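Local coordinates for Bd3459 (Bdellovibrio bacteriovorus, PDB 5CEC), which is a predatory endopeptidase bound here to the ankyrin-repeat immunity protein Bd3460, and probably cleaves peptide links of peptidoglycan as other D-Ala-D-Ala carboxypeptidases of its family do, at residues L94-P98 with F224-S230; Y104-G110 with I136-D142; S282-N288 with V301-T306. The protein carries 1 engineered substitution. Numbering follows the deposited sequence.

Interaction 1: L94-P98 with F224-S230; sequences LHVTP and FQKNEKS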
loop_
_atom_site.group_PDB
_atom_site.type_symbol
_atom_site.label_atom_id
_atom_site.label_comp_id
_atom_site.label_asym_id
_atom_site.label_seq_id
_atom_site.Cartn_x
_atom_site.Cartn_y
_atom_site.Cartn_z
ATOM N N LEU A 94 24.052 11.888 -15.944
ATOM C CA LEU A 94 24.653 13.113 -15.458
ATOM C C LEU A 94 25.800 13.428 -16.413
ATOM O O LEU A 94 26.711 12.624 -16.604
ATOM C CB LEU A 94 25.175 12.917 -14.050
ATOM C CG LEU A 94 24.189 13.193 -12.910
ATOM C CD1 LEU A 94 23.083 12.183 -12.893
ATOM C CD2 LEU A 94 24.964 13.199 -11.603
ATOM N N HIS A 95 25.780 14.617 -16.959
ATOM C CA HIS A 95 26.827 15.110 -17.837
ATOM C C HIS A 95 27.709 16.015 -17.004
ATOM O O HIS A 95 27.251 17.059 -16.574
ATOM C CB HIS A 95 26.189 15.843 -19.007
ATOM C CG HIS A 95 25.294 14.973 -19.824
ATOM N ND1 HIS A 95 25.767 14.280 -20.913
ATOM C CD2 HIS A 95 23.984 14.639 -19.702
ATOM C CE1 HIS A 95 24.781 13.590 -21.457
ATOM N NE2 HIS A 95 23.688 13.785 -20.740
ATOM N N VAL A 96 28.929 15.557 -16.722
ATOM C CA VAL A 96 29.790 16.147 -15.692
ATOM C C VAL A 96 30.991 16.812 -16.331
ATOM O O VAL A 96 31.760 16.129 -17.037
ATOM C CB VAL A 96 30.270 15.078 -14.686
ATOM C CG1 VAL A 96 31.113 15.711 -13.594
ATOM C CG2 VAL A 96 29.073 14.327 -14.093
ATOM N N THR A 97 31.198 18.097 -16.053
ATOM C CA THR A 97 32.332 18.839 -16.619
ATOM C C THR A 97 33.114 19.544 -15.508
ATOM O O THR A 97 32.504 20.275 -14.713
ATOM C CB THR A 97 31.829 19.930 -17.593
ATOM O OG1 THR A 97 30.953 19.342 -18.563
ATOM C CG2 THR A 97 33.011 20.585 -18.318
ATOM N N PRO A 98 34.444 19.341 -15.447
ATOM C CA PRO A 98 35.215 20.073 -14.425
ATOM C C PRO A 98 35.262 21.575 -14.717
ATOM O O PRO A 98 35.214 21.969 -15.877
ATOM C CB PRO A 98 36.605 19.444 -14.492
ATOM C CG PRO A 98 36.658 18.707 -15.763
ATOM C CD PRO A 98 35.290 18.486 -16.300
ATOM N N PHE A 224 19.870 21.244 -24.808
ATOM C CA PHE A 224 21.072 20.937 -24.043
ATOM C C PHE A 224 22.224 20.662 -24.987
ATOM O O PHE A 224 22.095 19.864 -25.918
ATOM C CB PHE A 224 20.866 19.737 -23.136
ATOM C CG PHE A 224 22.139 19.234 -22.517
ATOM C CD1 PHE A 224 22.876 20.045 -21.674
ATOM C CD2 PHE A 224 22.626 17.972 -22.829
ATOM C CE1 PHE A 224 24.070 19.589 -21.116
ATOM C CE2 PHE A 224 23.809 17.511 -22.276
ATOM C CZ PHE A 224 24.528 18.323 -21.420
ATOM N N GLN A 225 23.356 21.298 -24.710
ATOM C CA GLN A 225 24.554 21.128 -25.509
ATOM C C GLN A 225 25.632 20.521 -24.624
ATOM O O GLN A 225 26.176 21.230 -23.765
ATOM C CB GLN A 225 25.014 22.497 -26.042
ATOM C CG GLN A 225 26.193 22.418 -27.001
ATOM C CD GLN A 225 25.960 21.374 -28.074
ATOM O OE1 GLN A 225 26.596 20.317 -28.091
ATOM N NE2 GLN A 225 24.992 21.635 -28.929
ATOM N N LYS A 226 25.931 19.227 -24.788
ATOM C CA LYS A 226 26.969 18.635 -23.914
ATOM C C LYS A 226 28.327 19.215 -24.266
ATOM O O LYS A 226 28.667 19.381 -25.440
ATOM C CB LYS A 226 26.974 17.085 -23.825
ATOM C CG LYS A 226 27.673 16.265 -24.902
ATOM C CD LYS A 226 27.546 14.779 -24.563
ATOM C CE LYS A 226 27.970 13.872 -25.701
ATOM N NZ LYS A 226 29.411 14.020 -25.968
ATOM N N ASN A 227 29.071 19.559 -23.222
ATOM C CA ASN A 227 30.413 20.120 -23.351
ATOM C C ASN A 227 31.380 19.074 -23.936
ATOM O O ASN A 227 31.291 17.883 -23.628
ATOM C CB ASN A 227 30.863 20.623 -21.976
ATOM C CG ASN A 227 32.144 21.447 -22.020
ATOM O OD1 ASN A 227 33.154 21.038 -22.597
ATOM N ND2 ASN A 227 32.117 22.604 -21.366
ATOM N N GLU A 228 32.301 19.507 -24.793
ATOM C CA GLU A 228 33.284 18.570 -25.346
ATOM C C GLU A 228 34.115 17.903 -24.229
ATOM O O GLU A 228 34.514 16.756 -24.355
ATOM C CB GLU A 228 34.185 19.267 -26.386
ATOM C CG GLU A 228 35.199 18.353 -27.078
ATOM C CD GLU A 228 34.553 17.173 -27.796
ATOM O OE1 GLU A 228 33.692 17.409 -28.671
ATOM O OE2 GLU A 228 34.904 16.007 -27.489
ATOM N N LYS A 229 34.308 18.619 -23.127
ATOM C CA LYS A 229 35.081 18.171 -21.962
ATOM C C LYS A 229 34.241 17.417 -20.911
ATOM O O LYS A 229 34.744 17.065 -19.837
ATOM C CB LYS A 229 35.634 19.435 -21.297
ATOM C CG LYS A 229 36.720 19.252 -20.269
ATOM C CD LYS A 229 37.519 20.539 -20.042
ATOM C CE LYS A 229 38.307 20.495 -18.735
ATOM N NZ LYS A 229 38.907 19.164 -18.428
ATOM N N SER A 230 32.962 17.179 -21.184
ATOM C CA SER A 230 32.106 16.482 -20.234
ATOM C C SER A 230 32.273 14.951 -20.293
ATOM O O SER A 230 32.697 14.378 -21.317
ATOM C CB SER A 230 30.652 16.870 -20.486
ATOM O OG SER A 230 30.186 16.309 -21.681
HETATM O O HOH W 1 28.503 14.249 -21.034
#
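Residues 94-98 form the end of strand 91-98. Residues 224-230 belong to the irregular loop that leads into strand 231-236, its antiparallel neighbour in the mixed sheet. The backbones approach most closely where the loop is about to join the sheet: T97 CA and S230 CA lie 4.3 Å apart, and V96 O receives a CA-H...O contact from S230 CA at 3.2 Å. A type I turn from N227 ends on S230, closed by S230 N to N227 O (3.0 Å) and reinforced by an Asx turn in which N227 OD1 accepts from K229 N (2.7 Å). S230, with chi1 p, also returns OG to N227 O (2.7 Å). The edge of the F224 ring meets the face of H95, T-shaped in type but with planes at 51° and centroids 4.9 Å apart; F224 also stacks on H107. T97 OG1 sits against S230 CB (3.1 Å) and N227 CB (3.6 Å), while the aliphatic chain of K229 runs past T97 toward P98. H95 is held at both nitrogens: NE2 bonds to E109, and ND1 reaches a water at 2.7 Å that donates to S230 OG (2.7 Å). Ring packing, van der Waals contact and this one bridging water thus join loop and strand; the turn's own bonds only fix its shape, and strand pairing takes over with V96 and T231.

Interaction 2: Y104-G110 with I136-D142; sequences YDIHIEG and IEKLTFD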
loop_
_atom_site.group_PDB
_atom_site.type_symbol
_atom_site.label_atom_id
_atom_site.label_comp_id
_atom_site.label_asym_id
_atom_site.label_seq_id
_atom_site.Cartn_x
_atom_site.Cartn_y
_atom_site.Cartn_z
ATOM N N TYR A 104 32.485 21.269 -10.321
ATOM C CA TYR A 104 31.956 20.630 -11.519
ATOM C C TYR A 104 30.661 21.281 -11.914
ATOM O O TYR A 104 29.911 21.750 -11.051
ATOM C CB TYR A 104 31.701 19.158 -11.275
ATOM C CG TYR A 104 32.958 18.385 -11.023
ATOM C CD1 TYR A 104 33.501 18.284 -9.741
ATOM C CD2 TYR A 104 33.629 17.754 -12.067
ATOM C CE1 TYR A 104 34.666 17.574 -9.506
ATOM C CE2 TYR A 104 34.795 17.054 -11.828
ATOM C CZ TYR A 104 35.307 16.969 -10.551
ATOM O OH TYR A 104 36.474 16.265 -10.325
ATOM N N ASP A 105 30.418 21.327 -13.219
ATOM C CA ASP A 105 29.085 21.585 -13.757
ATOM C C ASP A 105 28.436 20.255 -14.058
ATOM O O ASP A 105 29.096 19.339 -14.583
ATOM C CB ASP A 105 29.135 22.411 -15.046
ATOM C CG ASP A 105 29.513 23.860 -14.812
ATOM O OD1 ASP A 105 29.368 24.382 -13.679
ATOM O OD2 ASP A 105 29.956 24.483 -15.803
ATOM N N ILE A 106 27.146 20.133 -13.741
ATOM C CA ILE A 106 26.431 18.888 -13.961
ATOM C C ILE A 106 25.097 19.172 -14.597
ATOM O O ILE A 106 24.316 19.954 -14.069
ATOM C CB ILE A 106 26.226 18.077 -12.687
ATOM C CG1 ILE A 106 27.587 17.722 -12.076
ATOM C CG2 ILE A 106 25.432 16.801 -12.983
ATOM C CD1 ILE A 106 27.510 16.877 -10.827
ATOM N N HIS A 107 24.820 18.509 -15.714
ATOM C CA HIS A 107 23.492 18.535 -16.315
ATOM C C HIS A 107 22.837 17.175 -16.139
ATOM O O HIS A 107 23.418 16.167 -16.533
ATOM C CB HIS A 107 23.521 18.866 -17.806
ATOM C CG HIS A 107 22.181 18.760 -18.477
ATOM N ND1 HIS A 107 21.184 19.697 -18.302
ATOM C CD2 HIS A 107 21.672 17.823 -19.311
ATOM C CE1 HIS A 107 20.140 19.358 -19.038
ATOM N NE2 HIS A 107 20.399 18.217 -19.636
ATOM N N ILE A 108 21.646 17.135 -15.542
ATOM C CA ILE A 108 20.872 15.899 -15.403
ATOM C C ILE A 108 19.930 15.697 -16.601
ATOM O O ILE A 108 19.012 16.487 -16.833
ATOM C CB ILE A 108 20.064 15.863 -14.102
ATOM C CG1 ILE A 108 20.986 16.006 -12.872
ATOM C CG2 ILE A 108 19.282 14.566 -14.020
ATOM C CD1 ILE A 108 20.248 16.169 -11.563
ATOM N N GLU A 109 20.214 14.668 -17.382
ATOM C CA GLU A 109 19.375 14.217 -18.460
ATOM C C GLU A 109 18.476 13.149 -17.864
ATOM O O GLU A 109 18.912 12.025 -17.579
ATOM C CB GLU A 109 20.252 13.688 -19.613
ATOM C CG GLU A 109 19.453 13.021 -20.729
ATOM C CD GLU A 109 20.322 12.427 -21.828
ATOM O OE1 GLU A 109 21.562 12.513 -21.741
ATOM O OE2 GLU A 109 19.762 11.834 -22.779
ATOM N N GLY A 110 17.220 13.519 -17.610
ATOM C CA GLY A 110 16.343 12.627 -16.878
ATOM C C GLY A 110 15.884 11.404 -17.649
ATOM O O GLY A 110 15.956 11.354 -18.871
ATOM N N ILE A 136 29.301 21.677 -6.727
ATOM C CA ILE A 136 28.732 21.818 -8.053
ATOM C C ILE A 136 28.491 23.296 -8.289
ATOM O O ILE A 136 27.820 23.979 -7.498
ATOM C CB ILE A 136 27.409 21.049 -8.195
ATOM C CG1 ILE A 136 27.642 19.551 -7.962
ATOM C CG2 ILE A 136 26.786 21.291 -9.565
ATOM C CD1 ILE A 136 26.383 18.724 -7.762
ATOM N N GLU A 137 29.030 23.805 -9.382
ATOM C CA GLU A 137 28.892 25.204 -9.705
ATOM C C GLU A 137 27.524 25.437 -10.331
ATOM O O GLU A 137 26.705 26.129 -9.761
ATOM C CB GLU A 137 30.023 25.633 -10.648
ATOM C CG GLU A 137 29.998 27.108 -10.973
ATOM C CD GLU A 137 30.235 27.953 -9.744
ATOM O OE1 GLU A 137 31.303 27.782 -9.081
ATOM O OE2 GLU A 137 29.341 28.774 -9.452
ATOM N N LYS A 138 27.253 24.787 -11.453
ATOM C CA LYS A 138 25.990 24.903 -12.133
ATOM C C LYS A 138 25.387 23.498 -12.240
ATOM O O LYS A 138 25.988 22.579 -12.793
ATOM C CB LYS A 138 26.164 25.555 -13.496
ATOM C CG LYS A 138 24.870 25.812 -14.229
ATOM C CD LYS A 138 25.044 26.717 -15.441
ATOM C CE LYS A 138 25.917 26.081 -16.507
ATOM N NZ LYS A 138 25.931 26.909 -17.751
ATOM N N LEU A 139 24.229 23.333 -11.617
ATOM C CA LEU A 139 23.423 22.137 -11.744
ATOM C C LEU A 139 22.231 22.434 -12.615
ATOM O O LEU A 139 21.398 23.267 -12.268
ATOM C CB LEU A 139 22.977 21.625 -10.380
ATOM C CG LEU A 139 22.096 20.377 -10.383
ATOM C CD1 LEU A 139 22.849 19.193 -10.985
ATOM C CD2 LEU A 139 21.590 20.053 -8.979
ATOM N N THR A 140 22.122 21.761 -13.743
ATOM C CA THR A 140 20.961 21.929 -14.618
ATOM C C THR A 140 20.279 20.599 -14.816
ATOM O O THR A 140 20.833 19.568 -14.488
ATOM C CB THR A 140 21.326 22.594 -15.966
ATOM O OG1 THR A 140 22.152 21.729 -16.737
ATOM C CG2 THR A 140 22.002 23.923 -15.742
ATOM N N PHE A 141 19.042 20.635 -15.298
ATOM C CA PHE A 141 18.221 19.438 -15.424
ATOM C C PHE A 141 17.179 19.648 -16.510
ATOM O O PHE A 141 16.769 20.787 -16.766
ATOM C CB PHE A 141 17.542 19.084 -14.098
ATOM C CG PHE A 141 16.547 20.126 -13.640
ATOM C CD1 PHE A 141 16.956 21.245 -12.930
ATOM C CD2 PHE A 141 15.211 20.023 -13.985
ATOM C CE1 PHE A 141 16.058 22.220 -12.573
ATOM C CE2 PHE A 141 14.330 21.006 -13.637
ATOM C CZ PHE A 141 14.746 22.094 -12.934
ATOM N N ASP A 142 16.764 18.552 -17.145
ATOM C CA ASP A 142 15.770 18.625 -18.223
ATOM C C ASP A 142 14.384 18.178 -17.738
ATOM O O ASP A 142 14.138 17.921 -16.555
ATOM C CB ASP A 142 16.244 17.869 -19.486
ATOM C CG ASP A 142 16.241 16.369 -19.350
ATOM O OD1 ASP A 142 15.651 15.805 -18.396
ATOM O OD2 ASP A 142 16.853 15.734 -20.249
HETATM O O HOH W 2 19.061 16.802 -21.448
HETATM O O HOH W 3 15.964 13.288 -20.876
#
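Strands 104-109 and 138-141 run parallel, their axes 11° apart and 4.4 Å at closest approach, in a beta-alpha-beta unit whose crossover carries helix 118-130. Across the pair I106 N donates to K138 O (2.9 Å), T140 N to I106 O (2.9 Å), I108 N to T140 O (2.8 Å) and D142 N to I108 O (3.1 Å). The alternate backbone groups of 104-109 bond to strand 91-98 (D105 with T97, H107 with H95, E109 with K93), and the E109 carboxylate bonds H95 there. A beta bulge between Y104 and I106 shifts the register by one where segment 136-142 turns a corner at E137. There Y104 O accepts from E137 N (2.8 Å), and D105 OD1 weakly from K138 N (3.1 Å). At the other end D142 OD1 accepts from G110 N (2.9 Å) and from N144 N, while D142 OD2 receives two waters, one shared with H107 NE2, the other with G110 O. H107 ND1 is hydrogen-bonded to T140 OG1 (2.7 Å) on the face that also meets F224 and V219. On the other face I106, I108, I136, L139 and F141 pack together (I106 CD1 to I136 CD1 3.8 Å), with helix 167-182 over L139 and F141. The pair thus joins an apolar face to a polar one, while D142 firmly and D105 weakly take up amide protons at its ends.

Interaction 3: S282-N288 with V301-T306; sequences SDIEFHN and VYNEAT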
loop_
_atom_site.group_PDB
_atom_site.type_symbol
_atom_site.label_atom_id
_atom_site.label_comp_id
_atom_site.label_asym_id
_atom_site.label_seq_id
_atom_site.Cartn_x
_atom_site.Cartn_y
_atom_site.Cartn_z
ATOM N N SER A 282 -16.531 -0.089 -22.161
ATOM C CA SER A 282 -17.529 -0.874 -21.450
ATOM C C SER A 282 -16.906 -1.942 -20.517
ATOM O O SER A 282 -17.552 -2.371 -19.582
ATOM C CB SER A 282 -18.513 -1.487 -22.475
ATOM O OG SER A 282 -17.990 -2.676 -23.067
ATOM N N ASP A 283 -15.673 -2.366 -20.792
ATOM C CA ASP A 283 -14.931 -3.333 -19.972
ATOM C C ASP A 283 -14.044 -2.654 -18.921
ATOM O O ASP A 283 -13.896 -3.160 -17.821
ATOM C CB ASP A 283 -14.025 -4.188 -20.848
ATOM C CG ASP A 283 -14.778 -4.916 -21.944
ATOM O OD1 ASP A 283 -15.727 -5.628 -21.584
ATOM O OD2 ASP A 283 -14.440 -4.763 -23.148
ATOM N N ILE A 284 -13.436 -1.535 -19.302
ATOM C CA ILE A 284 -12.458 -0.855 -18.461
ATOM C C ILE A 284 -12.322 0.601 -18.875
ATOM O O ILE A 284 -12.211 0.896 -20.055
ATOM C CB ILE A 284 -11.083 -1.585 -18.525
ATOM C CG1 ILE A 284 -10.051 -0.925 -17.602
ATOM C CG2 ILE A 284 -10.546 -1.695 -19.953
ATOM C CD1 ILE A 284 -8.860 -1.811 -17.281
ATOM N N GLU A 285 -12.360 1.510 -17.902
ATOM C CA GLU A 285 -12.262 2.926 -18.192
ATOM C C GLU A 285 -11.375 3.541 -17.137
ATOM O O GLU A 285 -11.746 3.630 -15.968
ATOM C CB GLU A 285 -13.629 3.570 -18.215
ATOM C CG GLU A 285 -13.602 5.034 -18.578
ATOM C CD GLU A 285 -14.961 5.689 -18.504
ATOM O OE1 GLU A 285 -15.982 5.035 -18.824
ATOM O OE2 GLU A 285 -15.002 6.878 -18.146
ATOM N N PHE A 286 -10.188 3.933 -17.566
ATOM C CA PHE A 286 -9.202 4.529 -16.701
ATOM C C PHE A 286 -9.018 6.020 -16.989
ATOM O O PHE A 286 -9.187 6.496 -18.121
ATOM C CB PHE A 286 -7.840 3.834 -16.887
ATOM C CG PHE A 286 -7.600 2.671 -15.953
ATOM C CD1 PHE A 286 -8.609 1.757 -15.639
ATOM C CD2 PHE A 286 -6.343 2.480 -15.394
ATOM C CE1 PHE A 286 -8.351 0.696 -14.777
ATOM C CE2 PHE A 286 -6.092 1.408 -14.548
ATOM C CZ PHE A 286 -7.084 0.522 -14.238
ATOM N N HIS A 287 -8.647 6.744 -15.944
ATOM C CA HIS A 287 -8.238 8.119 -16.062
ATOM C C HIS A 287 -6.899 8.401 -15.401
ATOM O O HIS A 287 -6.361 9.491 -15.605
ATOM C CB HIS A 287 -9.310 9.037 -15.456
ATOM C CG HIS A 287 -10.683 8.749 -15.955
ATOM N ND1 HIS A 287 -11.145 9.278 -17.135
ATOM C CD2 HIS A 287 -11.661 7.932 -15.495
ATOM C CE1 HIS A 287 -12.359 8.825 -17.375
ATOM N NE2 HIS A 287 -12.701 8.016 -16.387
ATOM N N ASN A 288 -6.379 7.473 -14.592
ATOM C CA ASN A 288 -5.089 7.638 -13.976
ATOM C C ASN A 288 -4.537 6.267 -13.659
ATOM O O ASN A 288 -5.210 5.247 -13.883
ATOM C CB ASN A 288 -5.160 8.578 -12.755
ATOM C CG ASN A 288 -6.001 8.031 -11.614
ATOM O OD1 ASN A 288 -6.181 6.846 -11.450
ATOM N ND2 ASN A 288 -6.562 8.932 -10.828
ATOM N N VAL A 301 -14.718 10.843 -10.282
ATOM C CA VAL A 301 -14.293 10.128 -11.460
ATOM C C VAL A 301 -13.283 9.087 -10.975
ATOM O O VAL A 301 -12.181 9.460 -10.531
ATOM C CB VAL A 301 -13.669 11.086 -12.501
ATOM C CG1 VAL A 301 -13.114 10.280 -13.667
ATOM C CG2 VAL A 301 -14.675 12.140 -12.983
ATOM N N TYR A 302 -13.673 7.803 -11.004
ATOM C CA TYR A 302 -12.820 6.695 -10.537
ATOM C C TYR A 302 -12.539 5.769 -11.714
ATOM O O TYR A 302 -13.422 5.529 -12.558
ATOM C CB TYR A 302 -13.506 5.882 -9.431
ATOM C CG TYR A 302 -13.672 6.626 -8.124
ATOM C CD1 TYR A 302 -12.615 6.798 -7.270
ATOM C CD2 TYR A 302 -14.890 7.221 -7.789
ATOM C CE1 TYR A 302 -12.748 7.468 -6.064
ATOM C CE2 TYR A 302 -15.033 7.940 -6.607
ATOM C CZ TYR A 302 -13.952 8.067 -5.742
ATOM O OH TYR A 302 -14.092 8.788 -4.571
ATOM N N ASN A 303 -11.348 5.182 -11.750
ATOM C CA ASN A 303 -11.113 4.080 -12.658
ATOM C C ASN A 303 -12.131 2.983 -12.331
ATOM O O ASN A 303 -12.368 2.657 -11.166
ATOM C CB ASN A 303 -9.729 3.479 -12.437
ATOM C CG ASN A 303 -8.587 4.376 -12.857
ATOM O OD1 ASN A 303 -8.744 5.377 -13.540
ATOM N ND2 ASN A 303 -7.389 4.003 -12.426
ATOM N N GLU A 304 -12.718 2.407 -13.378
ATOM C CA GLU A 304 -13.649 1.299 -13.222
ATOM C C GLU A 304 -13.312 0.197 -14.189
ATOM O O GLU A 304 -12.814 0.454 -15.285
ATOM C CB GLU A 304 -15.101 1.737 -13.443
ATOM C CG GLU A 304 -15.581 2.831 -12.496
ATOM C CD GLU A 304 -17.085 2.959 -12.467
ATOM O OE1 GLU A 304 -17.735 2.387 -13.337
ATOM O OE2 GLU A 304 -17.615 3.698 -11.631
ATOM N N ALA A 305 -13.603 -1.029 -13.776
ATOM C CA ALA A 305 -13.498 -2.172 -14.688
ATOM C C ALA A 305 -14.330 -3.310 -14.166
ATOM O O ALA A 305 -14.838 -3.277 -13.026
ATOM C CB ALA A 305 -12.052 -2.640 -14.835
ATOM N N THR A 306 -14.476 -4.336 -14.997
ATOM C CA THR A 306 -15.186 -5.529 -14.586
ATOM C C THR A 306 -14.286 -6.445 -13.762
ATOM O O THR A 306 -13.069 -6.451 -13.906
ATOM C CB THR A 306 -15.753 -6.292 -15.793
ATOM O OG1 THR A 306 -14.678 -6.885 -16.519
ATOM C CG2 THR A 306 -16.588 -5.382 -16.726
HETATM O O HOH W 4 -16.493 3.804 -15.835
HETATM O O HOH W 5 -14.333 5.561 -15.164
HETATM O O HOH W 6 -9.022 6.545 -10.712
#
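N303 is the pivot of this short antiparallel pairing. With chi1 m, its side-chain amide reaches the backbone of H287 and N288: OD1 accepts from H287 N (2.8 Å) and weakly from N288 N (3.3 Å), while ND2 donates to N288 O (2.9 Å) and also bonds S72. N303 CB lies over the F286 ring, 4.0 Å from its centroid, a CH-pi contact; F286 adopts an off-well chi1 of -91° and stacks on F269. H287, chi1 m, likewise offers its face to V301 CG1, 3.6 Å from the ring centroid. E285 and E304 project on one face, where E285 forms a salt bridge with K65; on the other, I284 CG1 meets A305 CB at 3.8 Å. E285 N to E304 O (2.9 Å) and E304 N to E285 O (3.0 Å) form the hydrogen-bonded pair. T306 N-caps helix 307-322 through M309 N. Where strand pairing stops, the N303 amide replaces it, tying 286-288 to S72 at the start of helix 72-84, within a probable SxxK motif of the penicillin-binding-protein and beta-lactamase fold.

In the fold
Interactions 1 and 2 share the mixed sheet: their centres are 9 Å apart, strands 91-98 and 104-109 are adjacent in it, and the contacts touch through H95 with E109 and F224 with H107. Along the chain, interaction 2 lies between the two segments of interaction 1, before 282-288 begins. Interaction 3 lies apart, its centre about 45 Å from that of interaction 1 and 40 Å from that of interaction 2, in a three-stranded antiparallel sheet. C307, which follows T306 and starts helix 307-322, is disulfide-bonded to C45 of strand 40-48, in the six-stranded antiparallel sheet. N303 of interaction 3 lies near the probable SxxK motif, whereas interactions 1 and 2 lie well away from it.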